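RNA-induced transcriptional silencing complex protein tas3 (Schizosaccharomyces pombe, PDB 3D1B) joins Ago1 and Chp1 in the core of the RNA-induced transcriptional silencing complex, which acts in RNA interference, heterochromatin formation and accurate chromosome segregation. Local coordinates at residues Q29-S32 with S33-E36; L81-L84 with E85-T88; L109-A112 with S113-L116. All blocks are in the same frame, centred on the assembly; numbering follows the deposited sequence.

Contact 1 of 3, residues Q29-S32 with S33-E36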
loop_
_atom_site.group_PDB
_atom_site.type_symbol
_atom_site.label_atom_id
_atom_site.label_comp_id
_atom_site.label_asym_id
_atom_site.label_seq_id
_atom_site.Cartn_x
_atom_site.Cartn_y
_atom_site.Cartn_z
ATOM N N GLN A 29 15.483 -14.240 2.190
ATOM C CA GLN A 29 15.938 -15.614 2.389
ATOM C C GLN A 29 16.424 -15.955 3.792
ATOM O O GLN A 29 16.673 -17.123 4.084
ATOM C CB GLN A 29 17.021 -15.958 1.360
ATOM C CG GLN A 29 16.566 -15.738 -0.073
ATOM C CD GLN A 29 17.458 -16.411 -1.099
ATOM O OE1 GLN A 29 18.634 -16.657 -0.847
ATOM N NE2 GLN A 29 16.903 -16.695 -2.275
ATOM N N THR A 30 16.586 -14.952 4.652
ATOM C CA THR A 30 17.001 -15.219 6.025
ATOM C C THR A 30 15.801 -15.096 6.960
ATOM O O THR A 30 15.914 -15.334 8.159
ATOM C CB THR A 30 18.124 -14.260 6.502
ATOM O OG1 THR A 30 17.720 -12.900 6.321
ATOM C CG2 THR A 30 19.400 -14.518 5.729
ATOM N N ASN A 31 14.648 -14.724 6.401
ATOM C CA ASN A 31 13.419 -14.581 7.178
ATOM C C ASN A 31 12.318 -15.502 6.674
ATOM O O ASN A 31 11.543 -15.126 5.789
ATOM C CB ASN A 31 12.903 -13.140 7.126
ATOM C CG ASN A 31 13.721 -12.198 7.977
ATOM O OD1 ASN A 31 14.717 -11.635 7.527
ATOM N ND2 ASN A 31 13.309 -12.030 9.224
ATOM N N SER A 32 12.238 -16.703 7.236
ATOM C CA SER A 32 11.213 -17.650 6.811
ATOM C C SER A 32 9.832 -17.026 6.964
ATOM O O SER A 32 8.902 -17.379 6.243
ATOM C CB SER A 32 11.286 -18.934 7.638
ATOM O OG SER A 32 10.973 -18.677 8.993
ATOM N N SER A 33 9.704 -16.099 7.909
ATOM C CA SER A 33 8.430 -15.425 8.143
ATOM C C SER A 33 8.038 -14.605 6.917
ATOM O O SER A 33 6.857 -14.428 6.637
ATOM C CB SER A 33 8.517 -14.516 9.376
ATOM O OG SER A 33 9.529 -13.538 9.227
ATOM N N CYS A 34 9.032 -14.105 6.188
ATOM C CA CYS A 34 8.752 -13.337 4.979
ATOM C C CYS A 34 8.275 -14.282 3.881
ATOM O O CYS A 34 7.371 -13.954 3.121
ATOM C CB CYS A 34 9.998 -12.586 4.506
ATOM S SG CYS A 34 10.396 -11.134 5.511
ATOM N N ALA A 35 8.892 -15.457 3.792
ATOM C CA ALA A 35 8.493 -16.431 2.783
ATOM C C ALA A 35 7.058 -16.867 3.065
ATOM O O ALA A 35 6.235 -16.984 2.153
ATOM C CB ALA A 35 9.438 -17.640 2.814
ATOM N N GLU A 36 6.762 -17.096 4.343
ATOM C CA GLU A 36 5.431 -17.506 4.763
ATOM C C GLU A 36 4.408 -16.417 4.451
ATOM O O GLU A 36 3.285 -16.703 4.039
ATOM C CB GLU A 36 5.435 -17.818 6.261
ATOM C CG GLU A 36 6.086 -19.155 6.601
ATOM C CD GLU A 36 6.788 -19.152 7.948
ATOM O OE1 GLU A 36 6.223 -18.609 8.921
ATOM O OE2 GLU A 36 7.907 -19.706 8.034
#

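Contact 2 of 3, residues L81-L84 with E85-T88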
loop_
_atom_site.group_PDB
_atom_site.type_symbol
_atom_site.label_atom_id
_atom_site.label_comp_id
_atom_site.label_asym_id
_atom_site.label_seq_id
_atom_site.Cartn_x
_atom_site.Cartn_y
_atom_site.Cartn_z
ATOM N N LEU A 81 17.409 8.906 1.944
ATOM C CA LEU A 81 16.236 9.239 1.141
ATOM C C LEU A 81 16.616 9.930 -0.165
ATOM O O LEU A 81 15.979 9.706 -1.194
ATOM C CB LEU A 81 15.269 10.118 1.946
ATOM C CG LEU A 81 14.568 9.409 3.116
ATOM C CD1 LEU A 81 13.763 10.417 3.928
ATOM C CD2 LEU A 81 13.659 8.298 2.583
ATOM N N SER A 82 17.647 10.769 -0.132
ATOM C CA SER A 82 18.071 11.446 -1.355
ATOM C C SER A 82 18.571 10.406 -2.343
ATOM O O SER A 82 18.344 10.515 -3.547
ATOM C CB SER A 82 19.183 12.465 -1.073
ATOM O OG SER A 82 18.637 13.733 -0.736
ATOM N N ASN A 83 19.240 9.381 -1.825
ATOM C CA ASN A 83 19.766 8.322 -2.667
ATOM C C ASN A 83 18.637 7.438 -3.180
ATOM O O ASN A 83 18.677 6.966 -4.315
ATOM C CB ASN A 83 20.778 7.478 -1.883
ATOM C CG ASN A 83 21.339 6.337 -2.702
ATOM O OD1 ASN A 83 20.974 5.177 -2.506
ATOM N ND2 ASN A 83 22.222 6.663 -3.640
ATOM N N LEU A 84 17.622 7.233 -2.342
ATOM C CA LEU A 84 16.483 6.397 -2.704
ATOM C C LEU A 84 15.727 6.954 -3.907
ATOM O O LEU A 84 15.246 6.196 -4.754
ATOM C CB LEU A 84 15.533 6.268 -1.505
ATOM C CG LEU A 84 14.302 5.376 -1.702
ATOM C CD1 LEU A 84 14.732 3.977 -2.165
ATOM C CD2 LEU A 84 13.523 5.287 -0.391
ATOM N N GLU A 85 15.622 8.277 -3.981
ATOM C CA GLU A 85 14.917 8.935 -5.081
ATOM C C GLU A 85 15.504 8.607 -6.454
ATOM O O GLU A 85 14.800 8.667 -7.460
ATOM C CB GLU A 85 14.953 10.456 -4.892
ATOM C CG GLU A 85 14.120 10.961 -3.725
ATOM C CD GLU A 85 12.663 11.165 -4.094
ATOM O OE1 GLU A 85 12.252 10.691 -5.181
ATOM O OE2 GLU A 85 11.931 11.792 -3.294
ATOM N N LYS A 86 16.787 8.259 -6.487
ATOM C CA LYS A 86 17.475 7.969 -7.746
ATOM C C LYS A 86 17.456 6.518 -8.186
ATOM O O LYS A 86 17.925 6.195 -9.281
ATOM C CB LYS A 86 18.930 8.410 -7.638
ATOM C CG LYS A 86 19.069 9.864 -7.266
ATOM C CD LYS A 86 20.512 10.321 -7.260
ATOM C CE LYS A 86 21.303 9.731 -6.113
ATOM N NZ LYS A 86 22.535 10.542 -5.914
ATOM N N GLN A 87 16.915 5.647 -7.348
ATOM C CA GLN A 87 16.896 4.226 -7.661
ATOM C C GLN A 87 15.923 3.800 -8.749
ATOM O O GLN A 87 14.951 4.470 -9.048
ATOM C CB GLN A 87 16.581 3.430 -6.394
ATOM C CG GLN A 87 17.539 3.721 -5.252
ATOM C CD GLN A 87 18.980 3.450 -5.625
ATOM O OE1 GLN A 87 19.330 2.335 -6.007
ATOM N NE2 GLN A 87 19.828 4.471 -5.514
ATOM N N THR A 88 16.229 2.663 -9.350
ATOM C CA THR A 88 15.379 2.071 -10.353
ATOM C C THR A 88 14.117 1.592 -9.661
ATOM O O THR A 88 14.095 1.489 -8.451
ATOM C CB THR A 88 16.138 0.955 -11.081
ATOM O OG1 THR A 88 16.801 0.127 -10.130
ATOM C CG2 THR A 88 17.167 1.539 -12.011
HETATM O O HOH W 1 23.539 8.945 -4.036
#

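Contact 3 of 3, residues L109-A112 with S113-L116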
loop_
_atom_site.group_PDB
_atom_site.type_symbol
_atom_site.label_atom_id
_atom_site.label_comp_id
_atom_site.label_asym_id
_atom_site.label_seq_id
_atom_site.Cartn_x
_atom_site.Cartn_y
_atom_site.Cartn_z
ATOM N N LEU A 109 19.970 1.509 9.643
ATOM C CA LEU A 109 20.074 2.160 8.336
ATOM C C LEU A 109 21.172 1.537 7.464
ATOM O O LEU A 109 20.997 1.382 6.256
ATOM C CB LEU A 109 20.330 3.661 8.504
ATOM C CG LEU A 109 20.132 4.514 7.246
ATOM C CD1 LEU A 109 18.656 4.499 6.852
ATOM C CD2 LEU A 109 20.594 5.945 7.500
ATOM N N ASP A 110 22.306 1.179 8.064
ATOM C CA ASP A 110 23.382 0.568 7.289
ATOM C C ASP A 110 22.891 -0.727 6.651
ATOM O O ASP A 110 23.236 -1.034 5.511
ATOM C CB ASP A 110 24.594 0.262 8.172
ATOM C CG ASP A 110 25.241 1.513 8.727
ATOM O OD1 ASP A 110 25.463 2.462 7.948
ATOM O OD2 ASP A 110 25.535 1.542 9.943
ATOM N N PHE A 111 22.087 -1.481 7.394
ATOM C CA PHE A 111 21.538 -2.746 6.904
ATOM C C PHE A 111 20.553 -2.451 5.771
ATOM O O PHE A 111 20.532 -3.146 4.745
ATOM C CB PHE A 111 20.830 -3.472 8.052
ATOM C CG PHE A 111 20.378 -4.866 7.714
ATOM C CD1 PHE A 111 21.306 -5.889 7.531
ATOM C CD2 PHE A 111 19.025 -5.166 7.612
ATOM C CE1 PHE A 111 20.884 -7.197 7.256
ATOM C CE2 PHE A 111 18.593 -6.467 7.339
ATOM C CZ PHE A 111 19.525 -7.481 7.161
ATOM N N ALA A 112 19.738 -1.416 5.953
ATOM C CA ALA A 112 18.771 -1.036 4.931
ATOM C C ALA A 112 19.507 -0.705 3.635
ATOM O O ALA A 112 19.065 -1.067 2.554
ATOM C CB ALA A 112 17.956 0.168 5.393
ATOM N N SER A 113 20.638 -0.013 3.750
ATOM C CA SER A 113 21.414 0.347 2.573
ATOM C C SER A 113 21.944 -0.900 1.866
ATOM O O SER A 113 22.009 -0.942 0.637
ATOM C CB SER A 113 22.570 1.273 2.958
ATOM O OG SER A 113 22.073 2.555 3.328
ATOM N N GLN A 114 22.312 -1.920 2.635
ATOM C CA GLN A 114 22.800 -3.159 2.038
ATOM C C GLN A 114 21.680 -3.831 1.244
ATOM O O GLN A 114 21.891 -4.291 0.121
ATOM C CB GLN A 114 23.310 -4.116 3.117
ATOM C CG GLN A 114 24.541 -3.623 3.852
ATOM C CD GLN A 114 24.944 -4.555 4.980
ATOM O OE1 GLN A 114 25.270 -5.721 4.749
ATOM N NE2 GLN A 114 24.920 -4.047 6.206
ATOM N N ILE A 115 20.486 -3.887 1.826
ATOM C CA ILE A 115 19.346 -4.502 1.152
ATOM C C ILE A 115 19.048 -3.749 -0.146
ATOM O O ILE A 115 18.819 -4.355 -1.197
ATOM C CB ILE A 115 18.089 -4.475 2.051
ATOM C CG1 ILE A 115 18.346 -5.268 3.336
ATOM C CG2 ILE A 115 16.902 -5.068 1.306
ATOM C CD1 ILE A 115 17.207 -5.208 4.331
ATOM N N LEU A 116 19.060 -2.422 -0.076
ATOM C CA LEU A 116 18.782 -1.606 -1.250
ATOM C C LEU A 116 19.825 -1.844 -2.337
ATOM O O LEU A 116 19.491 -1.947 -3.518
ATOM C CB LEU A 116 18.761 -0.118 -0.873
ATOM C CG LEU A 116 18.596 0.833 -2.067
ATOM C CD1 LEU A 116 17.229 0.648 -2.704
ATOM C CD2 LEU A 116 18.773 2.274 -1.600
#

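Contact 1 of 3, residues Q29-S32 with S33-E36
Glu36 folds back over Ser32, one helical turn earlier in the chain. Its CB lies 3.5 Å from Ser32 O, close beside the backbone bond from Glu36 N to that same oxygen (2.9 Å). With CG anti to its own carbonyl carbon (chi1 -76°), the chain heads back to the Ser32 carbonyl, and CG comes to 3.3 Å from Ser32 O. The bend at chi2 (148°) then brings CD to 3.2 Å from Ser32 O. Of the two carboxylate oxygens OE2 lies nearer to Ser32; it makes a weak hydrogen bond, 3.4 Å long, with Ser32 OG. OE2 also comes close to Ser32 O, but both are acceptors and nothing bonds them. On the neighbouring side of the turn, Cys34 N reaches Asn31 O at 2.7 Å from above the carbonyl plane, and Ala35 N adds a weak bond to this oxygen. Cys34 SG rests 3.6 Å from Asn31 CB. Ser33 OG turns to another part of the chain and bonds Ala62 O, while Cys34 and Ala35 both touch Phe28 of helix 26-29. A carboxylate so near a helix start probably gains from the helix dipole. This is the opening turn of helix 32-46, with Asn31 at the N-cap position but making no side-chain capping bond; it is held by its backbone bonds, with Glu36 only weakly tied to Ser32.

Contact 2 of 3, residues L81-L84 with E85-T88
Asn83 and Gln87 meet in a local contact at the C-terminal end of helix 74-84, where the chain leaves the helix through a type I beta turn, Leu84 to Gln87, on its way to helix 89-105. The last backbone bond of the helical kind is Glu85 N to Leu81 O. After it the spacing tightens by one residue: Lys86 N bonds Asn83 O, and Gln87 N closes the turn on Leu84 O at 3.1 Å. What marks this end is the side chain of Gln87. Bent at chi2 (-57°) on top of a CG that sits beside the backbone N, it doubles back so that NE2 donates to Asn83 O, 3.0 Å away. The bond is nearly straight, 170° at the hydrogen, and runs in the plane of the glutamine amide, but it meets the carbonyl from above its plane. Lys86 N comes to the same oxygen over the opposite face, so Asn83 O is gripped from both faces. Asn83 OD1 also approaches Gln87 NE2, at an angle too poor for a bond. With a leucine in place of Gln87 the amide donor is lost, and Asn83 O would probably keep Lys86 N alone of these two partners while the turn lost its side-chain tie to the helix. Farther out, a water 2.7 Å from Asn83 ND2 accepts from that amide and from Lys86 NZ, joining two side chains that cross at about a right angle. Nearer the backbone, Gln87 CG packs 4.2 Å from Leu84 CD1. The chemistry implies a helix end where the carbonyls of Leu81, Asn83 and Leu84 are met by turn amides and one glutamine, while Lys92 NZ, bonded to Glu85 O, would probably ease the negative end of the dipole.

Contact 3 of 3, residues L109-A112 with S113-L116
Phe111, Ala112 and Ser113 carry most of this contact, within the first turns of helix 109-122. Phe111 holds CG anti to its own N (chi1 -173°), which lays the ring toward Ile115, one turn on, and the isoleucine comes up against it. Ile115 CG1 stands 4.2 Å over one ring face, offset toward the rim, and the chain runs on extended (chi2 175°) until CD1 lies 3.5 Å from Phe111 CE2. The two side chains slant across one another in a plain apolar contact, above the backbone bond from Ile115 N to Phe111 O, which is 3.0 Å long and nearly in line with the carbonyl. Ala112 contributes mainly through its backbone: Ala112 O accepts from Leu116 N at 3.0 Å, and its methyl group faces away from the next turn. Ser113 N bonds Leu109 O at 2.9 Å. Ser113 OG lies 3.3 Å from that same Leu109 O, a weak bond at best, and not settled, since the one proton has another acceptor within reach. Gln114 lays its aliphatic part back along the helix, with CG 3.3 Å from Asp110 O.

Around this helix the neighbours divide the sides among them. Phe111 touches Phe66 and Pro67, in the long loop ahead of helix 74-84. Helix 89-105 packs on Ala112 and Ile115 through Ile98, joined by Val102 at the alanine and Val94 at the isoleucine, whereas Leu109 and Ser113 lean on Phe80 of helix 74-84.

From the N terminus the three contacts come in series, none nesting in or crossing another. Contact 1 follows the short loop from helix 26-29 into helix 32-46; contact 2 closes the turn leading from helix 74-84 toward helix 89-105; contact 3 lies wholly within helix 109-122 and closes no loop. Contacts 1 and 2 sit on opposite sides of the chain's centre, their own centres about 26 Å apart. Contact 3 approaches contact 1 to about 6 Å between nearest atoms without touching it. Contacts 2 and 3 do meet: Leu116 packs against Asn83, Leu84 and Gln87, its CD2 lying 3.8 Å from Asn83 OD1, which ties the end of helix 74-84 to the last helix within the C-terminal helical region of Tas3.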